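Local coordinates for hypothetical protein (Legionella pneumophila subsp. pneumophila, PDB 4KH9), which is of unknown function but binds calcium and is built of three domains, the central and last probably of the E-set type, at residues V62-T76 / Q122-F136. Numbering follows the deposited sequence. Where two conformers were deposited one is given.
Sequences VIISTLAPGAVVRIT and QAMLQIKPELGYGKF
I63 lays CG2 against CG of K135, and beside them I64 and F136 form an antiparallel hydrogen-bonded pair. This is the first of two strand pairings in the N-terminal domain: strand 62-65 runs along 135-136 in one sheet, strand 72-76 along 123-126 in another, and loops join them. T66 N donates to G134 O, and its OG1, held between backbone N and carbonyl carbon (chi1 70°), accepts G134 N at 3.2 Å. L67 sets its carbonyl O over one face of the Y133 ring, 3.4 Å from CD2, while P69 CD meets CD1. One water bridges T66 OG1 and A68 O; a second accepts a hydrogen bond from G70 N at 2.9 Å, within bonding distance of K128 O and G132 O. A71 O accepts I127 N just outside strands 72-76 and 123-126, which run antiparallel (176°). On the face of this sheet opposite V73 and L125, extended selenomethionine M124 brings CE 3.6 Å from V72 CG1. Between the sheets, CD1 of I127 touches V73 CG2 and sits over the centre of the F136 ring. V73 and L125 exchange two backbone bonds, as do I75 and A123, where I75 CD1 lies 4.1 Å from A123 CB.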
loop_
_atom_site.group_PDB
_atom_site.type_symbol
_atom_site.label_atom_id
_atom_site.label_comp_id
_atom_site.label_asym_id
_atom_site.label_seq_id
_atom_site.Cartn_x
_atom_site.Cartn_y
_atom_site.Cartn_z
ATOM N N VAL A 62 28.926 -1.385 7.289
ATOM C CA VAL A 62 27.754 -0.751 6.685
ATOM C C VAL A 62 27.520 0.614 7.342
ATOM O O VAL A 62 27.508 0.712 8.570
ATOM C CB VAL A 62 26.529 -1.719 6.846
ATOM C CG1 VAL A 62 25.199 -1.007 6.648
ATOM C CG2 VAL A 62 26.658 -2.897 5.872
ATOM N N ILE A 63 27.264 1.648 6.528
ATOM C CA ILE A 63 27.008 2.982 7.040
ATOM C C ILE A 63 25.592 3.080 7.573
ATOM O O ILE A 63 24.639 2.805 6.846
ATOM C CB ILE A 63 27.276 4.071 5.959
ATOM C CG1 ILE A 63 28.795 4.143 5.623
ATOM C CG2 ILE A 63 26.700 5.467 6.391
ATOM C CD1 ILE A 63 29.131 4.754 4.280
ATOM N N ILE A 64 25.469 3.500 8.850
ATOM C CA ILE A 64 24.208 3.831 9.494
ATOM C C ILE A 64 24.246 5.355 9.617
ATOM O O ILE A 64 25.074 5.865 10.369
ATOM C CB ILE A 64 23.984 3.088 10.841
ATOM C CG1 ILE A 64 23.929 1.554 10.633
ATOM C CG2 ILE A 64 22.719 3.624 11.554
ATOM C CD1 ILE A 64 23.855 0.749 11.928
ATOM N N SER A 65 23.422 6.075 8.831
ATOM C CA SER A 65 23.442 7.535 8.816
ATOM C C SER A 65 22.242 8.102 9.570
ATOM O O SER A 65 21.104 7.705 9.336
ATOM C CB SER A 65 23.464 8.051 7.374
ATOM O OG SER A 65 22.302 7.643 6.673
ATOM N N THR A 66 22.522 8.965 10.541
ATOM C CA THR A 66 21.505 9.587 11.353
ATOM C C THR A 66 21.703 11.094 11.297
ATOM O O THR A 66 22.821 11.558 11.117
ATOM C CB THR A 66 21.525 9.019 12.805
ATOM O OG1 THR A 66 22.693 9.476 13.467
ATOM C CG2 THR A 66 21.428 7.476 12.859
ATOM N N LEU A 67 20.621 11.851 11.479
ATOM C CA LEU A 67 20.632 13.311 11.450
ATOM C C LEU A 67 20.287 13.910 12.825
ATOM O O LEU A 67 20.442 15.129 13.043
ATOM C CB LEU A 67 19.636 13.822 10.391
ATOM C CG LEU A 67 19.912 13.368 8.946
ATOM C CD1 LEU A 67 18.789 13.804 8.018
ATOM C CD2 LEU A 67 21.307 13.866 8.458
ATOM N N ALA A 68 19.824 13.065 13.752
ATOM C CA ALA A 68 19.541 13.546 15.102
ATOM C C ALA A 68 19.937 12.510 16.118
ATOM O O ALA A 68 20.017 11.329 15.778
ATOM C CB ALA A 68 18.077 13.905 15.242
ATOM N N PRO A 69 20.152 12.889 17.392
ATOM C CA PRO A 69 20.491 11.866 18.384
ATOM C C PRO A 69 19.308 10.925 18.648
ATOM O O PRO A 69 18.136 11.254 18.366
ATOM C CB PRO A 69 20.852 12.686 19.626
ATOM C CG PRO A 69 20.129 13.975 19.480
ATOM C CD PRO A 69 20.096 14.240 17.998
ATOM N N GLY A 70 19.624 9.756 19.189
ATOM C CA GLY A 70 18.601 8.804 19.599
ATOM C C GLY A 70 17.852 8.096 18.500
ATOM O O GLY A 70 16.687 7.728 18.692
ATOM N N ALA A 71 18.530 7.804 17.368
ATOM C CA ALA A 71 17.913 7.035 16.311
ATOM C C ALA A 71 17.705 5.597 16.764
ATOM O O ALA A 71 18.454 5.096 17.616
ATOM C CB ALA A 71 18.759 7.071 15.044
ATOM N N VAL A 72 16.682 4.937 16.211
ATOM C CA VAL A 72 16.381 3.545 16.564
ATOM C C VAL A 72 16.802 2.641 15.385
ATOM O O VAL A 72 16.476 2.930 14.244
ATOM C CB VAL A 72 14.897 3.389 16.941
ATOM C CG1 VAL A 72 14.572 1.935 17.284
ATOM C CG2 VAL A 72 14.528 4.317 18.135
ATOM N N VAL A 73 17.595 1.610 15.672
ATOM C CA VAL A 73 18.162 0.703 14.663
ATOM C C VAL A 73 17.689 -0.740 14.920
ATOM O O VAL A 73 17.730 -1.218 16.054
ATOM C CB VAL A 73 19.709 0.805 14.632
ATOM C CG1 VAL A 73 20.325 -0.131 13.581
ATOM C CG2 VAL A 73 20.155 2.255 14.381
ATOM N N ARG A 74 17.241 -1.414 13.835
ATOM C CA ARG A 74 16.793 -2.802 13.887
ATOM C C ARG A 74 17.513 -3.629 12.818
ATOM O O ARG A 74 17.538 -3.250 11.650
ATOM C CB ARG A 74 15.265 -2.891 13.721
ATOM C CG ARG A 74 14.708 -4.319 13.858
ATOM C CD ARG A 74 13.201 -4.392 13.895
ATOM N NE ARG A 74 12.553 -3.845 12.699
ATOM C CZ ARG A 74 11.901 -2.683 12.657
ATOM N NH1 ARG A 74 11.832 -1.913 13.735
ATOM N NH2 ARG A 74 11.328 -2.277 11.530
ATOM N N ILE A 75 18.086 -4.762 13.224
ATOM C CA ILE A 75 18.785 -5.679 12.319
ATOM C C ILE A 75 18.139 -7.061 12.459
ATOM O O ILE A 75 18.179 -7.633 13.548
ATOM C CB ILE A 75 20.295 -5.703 12.653
ATOM C CG1 ILE A 75 20.907 -4.286 12.613
ATOM C CG2 ILE A 75 21.070 -6.735 11.782
ATOM C CD1 ILE A 75 21.795 -4.001 13.868
ATOM N N THR A 76 17.518 -7.572 11.384
ATOM C CA THR A 76 16.854 -8.888 11.388
ATOM C C THR A 76 17.423 -9.741 10.253
ATOM O O THR A 76 17.641 -9.226 9.156
ATOM C CB THR A 76 15.311 -8.775 11.289
ATOM O OG1 THR A 76 14.954 -8.239 10.023
ATOM C CG2 THR A 76 14.705 -7.899 12.390
ATOM N N GLN A 122 18.072 -11.579 16.745
ATOM C CA GLN A 122 17.717 -10.204 16.355
ATOM C C GLN A 122 18.553 -9.182 17.152
ATOM O O GLN A 122 19.083 -9.525 18.214
ATOM C CB GLN A 122 16.214 -9.972 16.601
ATOM C CG GLN A 122 15.631 -8.745 15.912
ATOM C CD GLN A 122 14.176 -8.542 16.258
ATOM O OE1 GLN A 122 13.328 -9.424 16.066
ATOM N NE2 GLN A 122 13.846 -7.352 16.735
ATOM N N ALA A 123 18.681 -7.942 16.628
ATOM C CA ALA A 123 19.354 -6.835 17.300
ATOM C C ALA A 123 18.588 -5.542 17.070
ATOM O O ALA A 123 18.376 -5.137 15.929
ATOM C CB ALA A 123 20.791 -6.696 16.832
HETATM N N MSE A 124 18.120 -4.926 18.163
HETATM C CA MSE A 124 17.402 -3.649 18.129
HETATM C C MSE A 124 17.934 -2.749 19.240
HETATM O O MSE A 124 18.149 -3.214 20.353
HETATM C CB MSE A 124 15.882 -3.830 18.247
HETATM C CG MSE A 124 15.102 -2.504 18.071
HETATM SE SE MSE A 124 13.181 -2.782 17.990
HETATM C CE MSE A 124 12.513 -1.021 17.444
ATOM N N LEU A 125 18.133 -1.464 18.941
ATOM C CA LEU A 125 18.635 -0.542 19.937
ATOM C C LEU A 125 18.295 0.882 19.606
ATOM O O LEU A 125 18.132 1.260 18.451
ATOM C CB LEU A 125 20.189 -0.657 20.123
ATOM C CG LEU A 125 21.088 0.029 19.081
ATOM C CD1 LEU A 125 22.400 0.476 19.705
ATOM C CD2 LEU A 125 21.310 -0.856 17.827
ATOM N N GLN A 126 18.263 1.689 20.646
ATOM C CA GLN A 126 18.181 3.121 20.460
ATOM C C GLN A 126 19.559 3.650 20.825
ATOM O O GLN A 126 20.062 3.356 21.912
ATOM C CB GLN A 126 17.051 3.752 21.267
ATOM C CG GLN A 126 16.961 5.250 20.986
ATOM C CD GLN A 126 15.769 5.909 21.639
ATOM O OE1 GLN A 126 15.384 5.608 22.794
ATOM N NE2 GLN A 126 15.214 6.871 20.936
ATOM N N ILE A 127 20.159 4.414 19.930
ATOM C CA ILE A 127 21.504 4.952 20.140
ATOM C C ILE A 127 21.448 5.987 21.263
ATOM O O ILE A 127 20.564 6.858 21.243
ATOM C CB ILE A 127 22.127 5.538 18.836
ATOM C CG1 ILE A 127 22.123 4.489 17.713
ATOM C CG2 ILE A 127 23.558 6.050 19.111
ATOM C CD1 ILE A 127 22.502 5.048 16.299
ATOM N N LYS A 128 22.385 5.874 22.251
ATOM C CA LYS A 128 22.461 6.837 23.363
ATOM C C LYS A 128 22.627 8.263 22.815
ATOM O O LYS A 128 23.479 8.464 21.933
ATOM C CB LYS A 128 23.619 6.512 24.308
ATOM C CG LYS A 128 23.459 5.236 25.079
ATOM C CD LYS A 128 24.620 5.041 26.059
ATOM C CE LYS A 128 25.977 4.842 25.421
ATOM N NZ LYS A 128 27.004 4.572 26.471
ATOM N N PRO A 129 21.826 9.248 23.316
ATOM C CA PRO A 129 21.925 10.626 22.809
ATOM C C PRO A 129 23.330 11.232 22.943
ATOM O O PRO A 129 23.661 12.105 22.162
ATOM C CB PRO A 129 20.905 11.388 23.694
ATOM C CG PRO A 129 19.860 10.353 24.008
ATOM C CD PRO A 129 20.739 9.149 24.318
ATOM N N GLU A 130 24.154 10.732 23.872
ATOM C CA GLU A 130 25.514 11.215 24.124
ATOM C C GLU A 130 26.458 10.842 22.989
ATOM O O GLU A 130 27.477 11.511 22.828
ATOM C CB GLU A 130 26.061 10.691 25.471
ATOM C CG GLU A 130 26.434 9.216 25.497
ATOM C CD GLU A 130 26.680 8.651 26.881
ATOM O OE1 GLU A 130 25.832 8.875 27.775
ATOM O OE2 GLU A 130 27.677 7.911 27.052
ATOM N N LEU A 131 26.140 9.790 22.209
ATOM C CA LEU A 131 26.951 9.438 21.042
ATOM C C LEU A 131 26.606 10.354 19.849
ATOM O O LEU A 131 27.237 10.244 18.807
ATOM C CB LEU A 131 26.782 7.957 20.669
ATOM C CG LEU A 131 27.208 6.944 21.757
ATOM C CD1 LEU A 131 26.919 5.535 21.301
ATOM C CD2 LEU A 131 28.709 7.123 22.150
ATOM N N GLY A 132 25.616 11.236 20.013
ATOM C CA GLY A 132 25.185 12.190 18.996
ATOM C C GLY A 132 24.647 11.591 17.705
ATOM O O GLY A 132 23.900 10.606 17.725
ATOM N N TYR A 133 25.018 12.191 16.560
ATOM C CA TYR A 133 24.521 11.730 15.266
ATOM C C TYR A 133 25.568 11.861 14.192
ATOM O O TYR A 133 26.591 12.497 14.397
ATOM C CB TYR A 133 23.253 12.505 14.858
ATOM C CG TYR A 133 23.463 13.993 14.731
ATOM C CD1 TYR A 133 23.326 14.835 15.834
ATOM C CD2 TYR A 133 23.758 14.572 13.498
ATOM C CE1 TYR A 133 23.523 16.210 15.720
ATOM C CE2 TYR A 133 23.967 15.940 13.376
ATOM C CZ TYR A 133 23.826 16.759 14.484
ATOM O OH TYR A 133 23.991 18.113 14.346
ATOM N N GLY A 134 25.282 11.261 13.049
ATOM C CA GLY A 134 26.158 11.310 11.892
ATOM C C GLY A 134 26.347 9.953 11.270
ATOM O O GLY A 134 25.392 9.178 11.158
ATOM N N LYS A 135 27.584 9.655 10.876
ATOM C CA LYS A 135 27.888 8.408 10.200
ATOM C C LYS A 135 28.427 7.382 11.195
ATOM O O LYS A 135 29.517 7.530 11.753
ATOM C CB LYS A 135 28.860 8.651 9.031
ATOM C CG LYS A 135 29.396 7.397 8.359
ATOM C CD LYS A 135 30.486 7.772 7.357
ATOM C CE LYS A 135 31.493 6.661 7.163
ATOM N NZ LYS A 135 32.512 6.997 6.129
ATOM N N PHE A 136 27.602 6.364 11.446
ATOM C CA PHE A 136 27.931 5.213 12.267
ATOM C C PHE A 136 28.271 4.097 11.291
ATOM O O PHE A 136 27.765 4.097 10.168
ATOM C CB PHE A 136 26.790 4.829 13.220
ATOM C CG PHE A 136 26.447 5.784 14.335
ATOM C CD1 PHE A 136 25.717 6.939 14.082
ATOM C CD2 PHE A 136 26.803 5.500 15.648
ATOM C CE1 PHE A 136 25.380 7.816 15.121
ATOM C CE2 PHE A 136 26.461 6.372 16.689
ATOM C CZ PHE A 136 25.732 7.518 16.425
HETATM O O HOH W 1 21.554 9.123 16.309
HETATM O O HOH W 2 22.451 9.448 19.656
#